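Local coordinates for protein quinone oxidoreductase (Thermus thermophilus, PDB 1IYZ) that binds NADPH and probably catalyses the NADPH-dependent reduction of quinones, at residues V28-E33 / G65-R70; V35-A40 / R287-R292; Q132-A137 / V153-S158. One frame throughout, in Å; residues are numbered along the deposited sequence.

Interaction 1: V28-E33 / G65-R70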
loop_
_atom_site.group_PDB
_atom_site.type_symbol
_atom_site.label_atom_id
_atom_site.label_comp_id
_atom_site.label_asym_id
_atom_site.label_seq_id
_atom_site.Cartn_x
_atom_site.Cartn_y
_atom_site.Cartn_z
ATOM N N VAL A 28 29.104 23.441 -1.952
ATOM C CA VAL A 28 29.059 23.182 -0.526
ATOM C C VAL A 28 29.352 21.699 -0.361
ATOM O O VAL A 28 29.128 20.911 -1.278
ATOM C CB VAL A 28 27.659 23.502 0.087
ATOM C CG1 VAL A 28 27.337 24.972 -0.090
ATOM C CG2 VAL A 28 26.582 22.637 -0.557
ATOM N N VAL A 29 29.881 21.323 0.792
ATOM C CA VAL A 29 30.162 19.923 1.062
ATOM C C VAL A 29 29.099 19.482 2.043
ATOM O O VAL A 29 29.008 20.033 3.134
ATOM C CB VAL A 29 31.524 19.726 1.740
ATOM C CG1 VAL A 29 31.706 18.254 2.096
ATOM C CG2 VAL A 29 32.641 20.210 0.827
ATOM N N LEU A 30 28.276 18.511 1.672
ATOM C CA LEU A 30 27.264 18.086 2.614
ATOM C C LEU A 30 27.610 16.747 3.245
ATOM O O LEU A 30 28.284 15.910 2.639
ATOM C CB LEU A 30 25.878 18.059 1.956
ATOM C CG LEU A 30 25.415 16.978 0.985
ATOM C CD1 LEU A 30 25.267 15.645 1.708
ATOM C CD2 LEU A 30 24.069 17.401 0.397
ATOM N N ARG A 31 27.168 16.588 4.491
ATOM C CA ARG A 31 27.393 15.382 5.266
ATOM C C ARG A 31 26.259 14.436 4.925
ATOM O O ARG A 31 25.122 14.654 5.346
ATOM C CB ARG A 31 27.362 15.696 6.760
ATOM C CG ARG A 31 27.883 14.566 7.621
ATOM C CD ARG A 31 27.713 14.819 9.114
ATOM N NE ARG A 31 26.436 14.327 9.622
ATOM C CZ ARG A 31 25.362 15.083 9.823
ATOM N NH1 ARG A 31 25.406 16.386 9.560
ATOM N NH2 ARG A 31 24.244 14.535 10.292
ATOM N N VAL A 32 26.585 13.394 4.160
ATOM C CA VAL A 32 25.622 12.401 3.703
ATOM C C VAL A 32 24.913 11.629 4.812
ATOM O O VAL A 32 25.531 11.224 5.799
ATOM C CB VAL A 32 26.305 11.391 2.760
ATOM C CG1 VAL A 32 25.356 10.251 2.429
ATOM C CG2 VAL A 32 26.749 12.090 1.496
ATOM N N GLU A 33 23.608 11.428 4.642
ATOM C CA GLU A 33 22.808 10.683 5.615
ATOM C C GLU A 33 22.147 9.469 4.951
ATOM O O GLU A 33 22.076 8.372 5.524
ATOM C CB GLU A 33 21.730 11.584 6.226
ATOM C CG GLU A 33 22.273 12.678 7.127
ATOM C CD GLU A 33 21.170 13.448 7.850
ATOM O OE1 GLU A 33 20.349 14.092 7.157
ATOM O OE2 GLU A 33 21.123 13.410 9.107
ATOM N N GLY A 65 21.705 14.931 2.686
ATOM C CA GLY A 65 22.633 15.213 3.760
ATOM C C GLY A 65 22.455 16.589 4.357
ATOM O O GLY A 65 21.545 17.325 3.981
ATOM N N VAL A 66 23.348 16.944 5.272
ATOM C CA VAL A 66 23.267 18.225 5.956
ATOM C C VAL A 66 24.335 19.250 5.601
ATOM O O VAL A 66 25.512 18.929 5.421
ATOM C CB VAL A 66 23.293 18.023 7.486
ATOM C CG1 VAL A 66 23.247 19.371 8.193
ATOM C CG2 VAL A 66 22.119 17.151 7.911
ATOM N N VAL A 67 23.897 20.499 5.512
ATOM C CA VAL A 67 24.778 21.615 5.214
ATOM C C VAL A 67 24.489 22.674 6.265
ATOM O O VAL A 67 23.375 23.198 6.337
ATOM C CB VAL A 67 24.493 22.229 3.831
ATOM C CG1 VAL A 67 25.630 23.155 3.447
ATOM C CG2 VAL A 67 24.305 21.139 2.795
ATOM N N GLU A 68 25.489 22.976 7.087
ATOM C CA GLU A 68 25.338 23.979 8.133
ATOM C C GLU A 68 23.951 23.934 8.786
ATOM O O GLU A 68 23.251 24.946 8.857
ATOM C CB GLU A 68 25.615 25.372 7.555
ATOM N N GLY A 69 23.551 22.753 9.249
ATOM C CA GLY A 69 22.262 22.620 9.904
ATOM C C GLY A 69 21.068 22.209 9.058
ATOM O O GLY A 69 20.219 21.458 9.527
ATOM N N ARG A 70 20.979 22.690 7.822
ATOM C CA ARG A 70 19.841 22.335 6.980
ATOM C C ARG A 70 20.065 21.058 6.171
ATOM O O ARG A 70 21.158 20.815 5.658
ATOM C CB ARG A 70 19.494 23.494 6.045
#
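Strands 27-36 and 62-67 run antiparallel here, and Arg31 and Val66 form a hydrogen-bonded pair: Arg31 N gives to Val66 O at 3.0 Å, nearly straight at 169°, and Val66 N returns a bond to Arg31 O at 2.9 Å. The contact belongs to the GroES-like domain of this enoyl-reductase family, and a type I' turn from Val67 to Arg70 closes strand 62-67 into a hairpin with strand 70-75. Val32 and Gly65 form the next, non-hydrogen-bonded pair, the valine side chain turned away. Lacking a side chain, Gly65 leaves the place where Leu30 lies, with CD1 3.4 Å from Gly65 CA. Further along, Val67 divides its two methyls, CG2 meeting Leu30 CB at 3.6 Å and CG1 reaching Val28 CB at 3.9 Å. Arg31 and Val66 point the same way, side by side. The arginine has CG anti to its backbone nitrogen (chi1 -167°), and a bend at chi3 (90°) carries the guanidinium back alongside the valine, NH1 lying 3.4 Å from Val66 CB. The other terminal nitrogen, Arg31 NH2, makes a salt bridge to Glu33 OE2, while Glu33 OE1 pairs with Arg71 and lies 3.6 Å from Val66 CG2.

Interaction 2: V35-A40 / R287-R292. With NDP (NADPH dihydro-nicotinamide-adenine-dinucleotide phosphate), chain B.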
loop_
_atom_site.group_PDB
_atom_site.type_symbol
_atom_site.label_atom_id
_atom_site.label_comp_id
_atom_site.label_asym_id
_atom_site.label_seq_id
_atom_site.Cartn_x
_atom_site.Cartn_y
_atom_site.Cartn_z
ATOM N N VAL A 35 21.378 7.605 0.842
ATOM C CA VAL A 35 21.601 7.566 -0.598
ATOM C C VAL A 35 20.540 6.635 -1.165
ATOM O O VAL A 35 20.369 5.512 -0.679
ATOM C CB VAL A 35 22.999 6.995 -0.967
ATOM C CG1 VAL A 35 23.107 6.837 -2.475
ATOM C CG2 VAL A 35 24.101 7.913 -0.472
ATOM N N GLY A 36 19.812 7.104 -2.169
ATOM C CA GLY A 36 18.801 6.260 -2.770
ATOM C C GLY A 36 19.441 5.565 -3.953
ATOM O O GLY A 36 20.139 6.211 -4.731
ATOM N N LEU A 37 19.238 4.259 -4.090
ATOM C CA LEU A 37 19.821 3.540 -5.218
ATOM C C LEU A 37 18.844 3.475 -6.390
ATOM O O LEU A 37 17.634 3.390 -6.203
ATOM C CB LEU A 37 20.239 2.126 -4.807
ATOM C CG LEU A 37 21.292 2.008 -3.703
ATOM C CD1 LEU A 37 21.738 0.560 -3.607
ATOM C CD2 LEU A 37 22.491 2.899 -4.005
ATOM N N ASN A 38 19.390 3.516 -7.598
ATOM C CA ASN A 38 18.595 3.486 -8.816
ATOM C C ASN A 38 19.066 2.367 -9.717
ATOM O O ASN A 38 20.181 1.873 -9.567
ATOM C CB ASN A 38 18.751 4.812 -9.561
ATOM C CG ASN A 38 18.250 5.993 -8.756
ATOM O OD1 ASN A 38 17.039 6.154 -8.552
ATOM N ND2 ASN A 38 19.177 6.826 -8.288
ATOM N N PHE A 39 18.226 1.976 -10.666
ATOM C CA PHE A 39 18.594 0.917 -11.594
ATOM C C PHE A 39 19.747 1.419 -12.442
ATOM O O PHE A 39 20.576 0.647 -12.910
ATOM C CB PHE A 39 17.415 0.561 -12.485
ATOM C CG PHE A 39 17.474 -0.825 -13.028
ATOM C CD1 PHE A 39 18.008 -1.074 -14.289
ATOM C CD2 PHE A 39 17.034 -1.898 -12.256
ATOM C CE1 PHE A 39 18.107 -2.372 -14.776
ATOM C CE2 PHE A 39 17.128 -3.199 -12.731
ATOM C CZ PHE A 39 17.668 -3.439 -13.997
ATOM N N ALA A 40 19.798 2.730 -12.624
ATOM C CA ALA A 40 20.858 3.353 -13.403
ATOM C C ALA A 40 22.219 3.077 -12.768
ATOM O O ALA A 40 23.210 2.913 -13.476
ATOM C CB ALA A 40 20.618 4.867 -13.502
ATOM N N ARG A 287 22.091 -5.603 -4.637
ATOM C CA ARG A 287 21.427 -6.847 -4.987
ATOM C C ARG A 287 19.910 -6.681 -4.877
ATOM O O ARG A 287 19.159 -7.191 -5.715
ATOM C CB ARG A 287 21.907 -7.982 -4.078
ATOM C CG ARG A 287 22.894 -8.920 -4.764
ATOM C CD ARG A 287 23.332 -10.085 -3.879
ATOM N NE ARG A 287 24.402 -9.725 -2.949
ATOM C CZ ARG A 287 24.257 -9.644 -1.628
ATOM N NH1 ARG A 287 23.077 -9.897 -1.060
ATOM N NH2 ARG A 287 25.301 -9.314 -0.872
ATOM N N ALA A 288 19.471 -5.955 -3.848
ATOM C CA ALA A 288 18.051 -5.704 -3.612
ATOM C C ALA A 288 17.407 -5.042 -4.830
ATOM O O ALA A 288 16.247 -5.302 -5.154
ATOM C CB ALA A 288 17.877 -4.830 -2.380
ATOM N N LEU A 289 18.165 -4.182 -5.504
ATOM C CA LEU A 289 17.674 -3.512 -6.705
ATOM C C LEU A 289 17.195 -4.538 -7.727
ATOM O O LEU A 289 16.226 -4.307 -8.447
ATOM C CB LEU A 289 18.785 -2.679 -7.346
ATOM C CG LEU A 289 18.951 -1.217 -6.937
ATOM C CD1 LEU A 289 20.201 -0.658 -7.596
ATOM C CD2 LEU A 289 17.715 -0.423 -7.346
ATOM N N LEU A 290 17.884 -5.674 -7.784
ATOM C CA LEU A 290 17.554 -6.723 -8.736
ATOM C C LEU A 290 16.522 -7.732 -8.246
ATOM O O LEU A 290 16.022 -8.538 -9.036
ATOM C CB LEU A 290 18.837 -7.437 -9.164
ATOM C CG LEU A 290 19.872 -6.465 -9.744
ATOM C CD1 LEU A 290 21.110 -7.213 -10.220
ATOM C CD2 LEU A 290 19.238 -5.691 -10.897
ATOM N N ASP A 291 16.194 -7.687 -6.954
ATOM C CA ASP A 291 15.203 -8.602 -6.396
ATOM C C ASP A 291 13.784 -8.176 -6.747
ATOM O O ASP A 291 13.259 -7.216 -6.189
ATOM C CB ASP A 291 15.348 -8.696 -4.878
ATOM C CG ASP A 291 14.224 -9.496 -4.234
ATOM O OD1 ASP A 291 13.726 -10.449 -4.869
ATOM O OD2 ASP A 291 13.840 -9.180 -3.088
ATOM N N ARG A 292 13.163 -8.900 -7.670
ATOM C CA ARG A 292 11.810 -8.578 -8.102
ATOM C C ARG A 292 10.773 -8.817 -7.024
ATOM O O ARG A 292 9.572 -8.674 -7.255
ATOM C CB ARG A 292 11.446 -9.365 -9.356
ATOM C CG ARG A 292 12.366 -9.056 -10.506
ATOM C CD ARG A 292 11.818 -9.534 -11.830
ATOM N NE ARG A 292 10.652 -8.771 -12.257
ATOM C CZ ARG A 292 10.146 -8.838 -13.482
ATOM N NH1 ARG A 292 10.715 -9.630 -14.376
ATOM N NH2 ARG A 292 9.077 -8.124 -13.815
HETATM P PA NDP B . 12.026 0.083 -9.023
HETATM O O1A NDP B . 12.076 0.075 -7.761
HETATM O O2A NDP B . 10.818 0.268 -9.975
HETATM O O5B NDP B . 12.563 -1.490 -9.647
HETATM C C5B NDP B . 12.437 -2.003 -10.948
HETATM C C4B NDP B . 11.169 -2.797 -11.030
HETATM O O4B NDP B . 11.045 -3.008 -12.431
HETATM C C3B NDP B . 11.174 -4.201 -10.409
HETATM O O3B NDP B . 10.854 -4.109 -8.996
HETATM C C2B NDP B . 10.242 -4.971 -11.333
HETATM O O2B NDP B . 8.930 -4.908 -10.790
HETATM C C1B NDP B . 10.360 -4.217 -12.728
HETATM N N9A NDP B . 11.001 -5.192 -13.623
HETATM C C8A NDP B . 10.473 -5.786 -14.694
HETATM N N7A NDP B . 11.355 -6.646 -15.218
HETATM C C5A NDP B . 12.412 -6.553 -14.441
HETATM C C6A NDP B . 13.577 -7.295 -14.586
HETATM N N6A NDP B . 13.751 -8.190 -15.551
HETATM N N1A NDP B . 14.524 -7.063 -13.676
HETATM C C2A NDP B . 14.378 -6.162 -12.665
HETATM N N3A NDP B . 13.250 -5.458 -12.534
HETATM C C4A NDP B . 12.238 -5.657 -13.429
HETATM O O3 NDP B . 12.998 0.830 -9.999
HETATM P PN NDP B . 14.283 1.748 -9.998
HETATM O O1N NDP B . 14.077 3.184 -10.016
HETATM O O2N NDP B . 15.529 1.038 -10.444
HETATM O O5D NDP B . 13.921 1.747 -11.599
HETATM C C5D NDP B . 13.865 0.570 -12.493
HETATM C C4D NDP B . 13.493 1.025 -13.944
HETATM O O4D NDP B . 13.246 2.446 -13.975
HETATM C C3D NDP B . 14.675 0.798 -14.887
HETATM O O3D NDP B . 14.185 0.264 -16.114
HETATM C C2D NDP B . 15.306 2.164 -14.985
HETATM O O2D NDP B . 16.202 2.263 -16.081
HETATM C C1D NDP B . 13.977 2.995 -15.094
HETATM N N1N NDP B . 14.261 4.457 -14.928
HETATM C C2N NDP B . 14.614 5.124 -16.127
HETATM C C3N NDP B . 14.901 6.546 -16.041
HETATM C C7N NDP B . 15.264 7.297 -17.273
HETATM O O7N NDP B . 15.951 8.349 -17.277
HETATM N N7N NDP B . 14.832 6.856 -18.486
HETATM C C4N NDP B . 14.813 7.168 -14.780
HETATM C C5N NDP B . 14.469 6.499 -13.631
HETATM C C6N NDP B . 14.190 5.140 -13.698
HETATM P P2B NDP B . 7.822 -6.118 -11.076
HETATM O O1X NDP B . 6.541 -5.566 -10.588
HETATM O O2X NDP B . 7.840 -6.335 -12.529
HETATM O O3X NDP B . 8.356 -7.257 -10.305
#
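Leu289, near the end of helix 282-290, pushes its two methyls against the backbone that leads from strand 27-36 into helix 39-46. CD1 packs on Leu37 CB at 3.9 Å and also meets the carbonyl of Asn38, whereas CD2 lies 4.1 Å from Phe39 N. Asn38 turns the other way, its OD1 bonded to Lys297. The second hydrophobic pair is crosswise: the Phe39 and Leu290 side chains meet at about a right angle, and Leu290 CD2 comes obliquely to Phe39 CE2 at 3.7 Å. A chi1 of -155° swings the Phe39 ring away from its own backbone N and along NADPH, its CG 3.7 Å from NDP C3D of the nicotinamide ribose and its CE2 4.0 Å from NDP C2A of the adenine. Phe39 N makes only a weak bond to NDP O2N, whose position is less sure. Beyond the helix, Arg292 bends at chi3 (69°) and sets one face of its guanidinium over the adenine, NDP C5A lying 3.3 Å above the centre of the plane. The 2'-phosphate is at the guanidinium edge, in plane, where Arg292 NE gives a weak bond to NDP O3X at 3.4 Å and NH2, less surely placed, bonds NDP O2X. A leucine here would probably leave the phosphate without this positive partner and the adenine without its flat cover. Phe39 along the cofactor and Arg292 at its 2'-phosphate line the NADPH cleft between GroES-like and Rossmann domains, as in medium-chain dehydrogenases/reductases.

Interaction 3: Q132-A137 / V153-S158. With NDP (NADPH dihydro-nicotinamide-adenine-dinucleotide phosphate), chain B.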
loop_
_atom_site.group_PDB
_atom_site.type_symbol
_atom_site.label_atom_id
_atom_site.label_comp_id
_atom_site.label_asym_id
_atom_site.label_seq_id
_atom_site.Cartn_x
_atom_site.Cartn_y
_atom_site.Cartn_z
ATOM N N GLN A 132 3.720 0.485 -15.295
ATOM C CA GLN A 132 4.275 -0.855 -15.089
ATOM C C GLN A 132 5.214 -0.820 -13.889
ATOM O O GLN A 132 5.566 0.268 -13.413
ATOM C CB GLN A 132 5.049 -1.315 -16.318
ATOM C CG GLN A 132 4.283 -1.251 -17.625
ATOM C CD GLN A 132 5.156 -1.672 -18.791
ATOM O OE1 GLN A 132 6.307 -1.244 -18.898
ATOM N NE2 GLN A 132 4.620 -2.511 -19.667
ATOM N N ALA A 133 5.620 -1.997 -13.405
ATOM C CA ALA A 133 6.502 -2.078 -12.238
ATOM C C ALA A 133 5.974 -1.098 -11.192
ATOM O O ALA A 133 6.741 -0.433 -10.497
ATOM C CB ALA A 133 7.921 -1.716 -12.628
ATOM N N ALA A 134 4.649 -1.036 -11.094
ATOM C CA ALA A 134 3.939 -0.120 -10.206
ATOM C C ALA A 134 4.167 -0.221 -8.702
ATOM O O ALA A 134 3.634 0.582 -7.943
ATOM C CB ALA A 134 2.454 -0.208 -10.499
ATOM N N ALA A 135 4.948 -1.195 -8.260
ATOM C CA ALA A 135 5.203 -1.347 -6.836
ATOM C C ALA A 135 6.654 -1.003 -6.482
ATOM O O ALA A 135 7.103 -1.252 -5.361
ATOM C CB ALA A 135 4.872 -2.766 -6.408
ATOM N N GLY A 136 7.375 -0.417 -7.436
ATOM C CA GLY A 136 8.762 -0.066 -7.208
ATOM C C GLY A 136 8.963 1.413 -6.957
ATOM O O GLY A 136 7.995 2.158 -6.789
ATOM N N ALA A 137 10.221 1.849 -6.932
ATOM C CA ALA A 137 10.516 3.251 -6.692
ATOM C C ALA A 137 9.877 4.135 -7.762
ATOM O O ALA A 137 9.044 4.986 -7.454
ATOM C CB ALA A 137 12.013 3.467 -6.646
ATOM N N VAL A 153 -5.227 5.762 -13.237
ATOM C CA VAL A 153 -4.075 4.864 -13.246
ATOM C C VAL A 153 -4.363 3.364 -13.219
ATOM O O VAL A 153 -5.000 2.856 -12.295
ATOM C CB VAL A 153 -3.151 5.166 -12.055
ATOM C CG1 VAL A 153 -1.954 4.218 -12.070
ATOM C CG2 VAL A 153 -2.716 6.616 -12.091
ATOM N N LEU A 154 -3.882 2.665 -14.243
ATOM C CA LEU A 154 -4.012 1.213 -14.330
ATOM C C LEU A 154 -2.605 0.741 -13.947
ATOM O O LEU A 154 -1.640 0.983 -14.683
ATOM C CB LEU A 154 -4.319 0.774 -15.762
ATOM C CG LEU A 154 -4.919 -0.619 -15.999
ATOM C CD1 LEU A 154 -4.619 -1.051 -17.423
ATOM C CD2 LEU A 154 -4.349 -1.631 -15.037
ATOM N N ALA A 155 -2.484 0.088 -12.794
ATOM C CA ALA A 155 -1.181 -0.376 -12.325
ATOM C C ALA A 155 -0.881 -1.817 -12.685
ATOM O O ALA A 155 -1.759 -2.667 -12.644
ATOM C CB ALA A 155 -1.073 -0.193 -10.809
ATOM N N ALA A 156 0.373 -2.080 -13.040
ATOM C CA ALA A 156 0.802 -3.429 -13.389
ATOM C C ALA A 156 2.131 -3.794 -12.722
ATOM O O ALA A 156 3.043 -2.960 -12.601
ATOM C CB ALA A 156 0.916 -3.573 -14.900
ATOM N N ALA A 157 2.221 -5.048 -12.289
ATOM C CA ALA A 157 3.415 -5.573 -11.638
ATOM C C ALA A 157 3.587 -7.034 -12.045
ATOM O O ALA A 157 2.687 -7.626 -12.652
ATOM C CB ALA A 157 3.279 -5.457 -10.122
ATOM N N SER A 158 4.727 -7.628 -11.702
ATOM C CA SER A 158 4.981 -9.017 -12.074
ATOM C C SER A 158 4.418 -10.052 -11.104
ATOM O O SER A 158 4.325 -11.226 -11.446
ATOM C CB SER A 158 6.485 -9.262 -12.244
ATOM O OG SER A 158 7.117 -9.509 -11.002
HETATM P PA NDP B . 12.026 0.083 -9.023
HETATM O O1A NDP B . 12.076 0.075 -7.761
HETATM O O2A NDP B . 10.818 0.268 -9.975
HETATM O O5B NDP B . 12.563 -1.490 -9.647
HETATM C C5B NDP B . 12.437 -2.003 -10.948
HETATM C C4B NDP B . 11.169 -2.797 -11.030
HETATM O O4B NDP B . 11.045 -3.008 -12.431
HETATM C C3B NDP B . 11.174 -4.201 -10.409
HETATM O O3B NDP B . 10.854 -4.109 -8.996
HETATM C C2B NDP B . 10.242 -4.971 -11.333
HETATM O O2B NDP B . 8.930 -4.908 -10.790
HETATM C C1B NDP B . 10.360 -4.217 -12.728
HETATM N N9A NDP B . 11.001 -5.192 -13.623
HETATM C C8A NDP B . 10.473 -5.786 -14.694
HETATM N N7A NDP B . 11.355 -6.646 -15.218
HETATM C C5A NDP B . 12.412 -6.553 -14.441
HETATM C C6A NDP B . 13.577 -7.295 -14.586
HETATM N N6A NDP B . 13.751 -8.190 -15.551
HETATM N N1A NDP B . 14.524 -7.063 -13.676
HETATM C C2A NDP B . 14.378 -6.162 -12.665
HETATM N N3A NDP B . 13.250 -5.458 -12.534
HETATM C C4A NDP B . 12.238 -5.657 -13.429
HETATM O O3 NDP B . 12.998 0.830 -9.999
HETATM P PN NDP B . 14.283 1.748 -9.998
HETATM O O1N NDP B . 14.077 3.184 -10.016
HETATM O O2N NDP B . 15.529 1.038 -10.444
HETATM O O5D NDP B . 13.921 1.747 -11.599
HETATM C C5D NDP B . 13.865 0.570 -12.493
HETATM C C4D NDP B . 13.493 1.025 -13.944
HETATM O O4D NDP B . 13.246 2.446 -13.975
HETATM C C3D NDP B . 14.675 0.798 -14.887
HETATM O O3D NDP B . 14.185 0.264 -16.114
HETATM C C2D NDP B . 15.306 2.164 -14.985
HETATM O O2D NDP B . 16.202 2.263 -16.081
HETATM C C1D NDP B . 13.977 2.995 -15.094
HETATM N N1N NDP B . 14.261 4.457 -14.928
HETATM C C2N NDP B . 14.614 5.124 -16.127
HETATM C C3N NDP B . 14.901 6.546 -16.041
HETATM C C7N NDP B . 15.264 7.297 -17.273
HETATM O O7N NDP B . 15.951 8.349 -17.277
HETATM N N7N NDP B . 14.832 6.856 -18.486
HETATM C C4N NDP B . 14.813 7.168 -14.780
HETATM C C5N NDP B . 14.469 6.499 -13.631
HETATM C C6N NDP B . 14.190 5.140 -13.698
HETATM P P2B NDP B . 7.822 -6.118 -11.076
HETATM O O1X NDP B . 6.541 -5.566 -10.588
HETATM O O2X NDP B . 7.840 -6.335 -12.529
HETATM O O3X NDP B . 8.356 -7.257 -10.305
#
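Ala133 takes left-handed backbone angles (phi 45°, psi 39°), and this twist swings the chain after Gln132 so that Ala134 N faces Ala156 O on strand 152-157. The bond from Ala134 N to Ala156 O is 2.9 Å long and almost straight, although the place of Ala134 N in the model is less sure. Ser158, just past the strand, has OG between its backbone N and carbonyl carbon (chi1 83°), which turns the hydroxyl to the cofactor's 2'-phosphate. Side-chain contact between the segments is small: Ala134 CB meets Ala155 CB at 3.5 Å, and Pro166 of helix 164-169 packs on both methyls. Ala133 to Gly136 form a type I turn, with Gly136 N bonded to Ala133 O. On the side of the turn that meets NADPH, Ala133 CB rests against the adenosine ribose, 3.4 Å from NDP O4B. Gly136 is the N-cap of helix 137-148, and a side chain at this position would run into NDP O2A, so the glycine lets the pyrophosphate lie close. Ala137 N then gives a bond to NDP O1A at 2.7 Å, placing a phosphate at the helix start, where the helix dipole would be expected to favour its negative charge.

The 2'-phosphate is gripped separately by Ser158, whose backbone N gives to NDP O1X at 3.0 Å and whose OG gives to NDP O3X at 2.7 Å. Tyr177 OH, which also hydrogen-bonds NADPH, is hydrogen-bonded to Ala133 N. Strand 128-131, the turn, helix 137-148 and strand 152-157 make the beta-alpha-beta unit of a Rossmann fold, with the AXXGXXG form of the dinucleotide-binding loop and a serine after the second strand at the phosphate that distinguishes NADPH from NADH.

Interactions 2 and 3 share the cofactor: their centres lie about 16 Å apart, and they meet at the 2'-phosphate of NADPH, where Arg292 packs against Ser158. The two approach NADPH from different parts of the protein, the 132-137/153-158 contact from the Rossmann sheet and the 35-40/287-292 contact from the junction that leads out of strand 27-36. That strand also carries interaction 1, whose centre is about 24 Å from that of interaction 2, so one strand leads from beside the outlying hairpin toward the cofactor, which Phe39 just after it touches. Interaction 1 lies far from the NADPH site; its nearest atoms are about 17 Å from those of interaction 3, on the opposite side of the chain's centre.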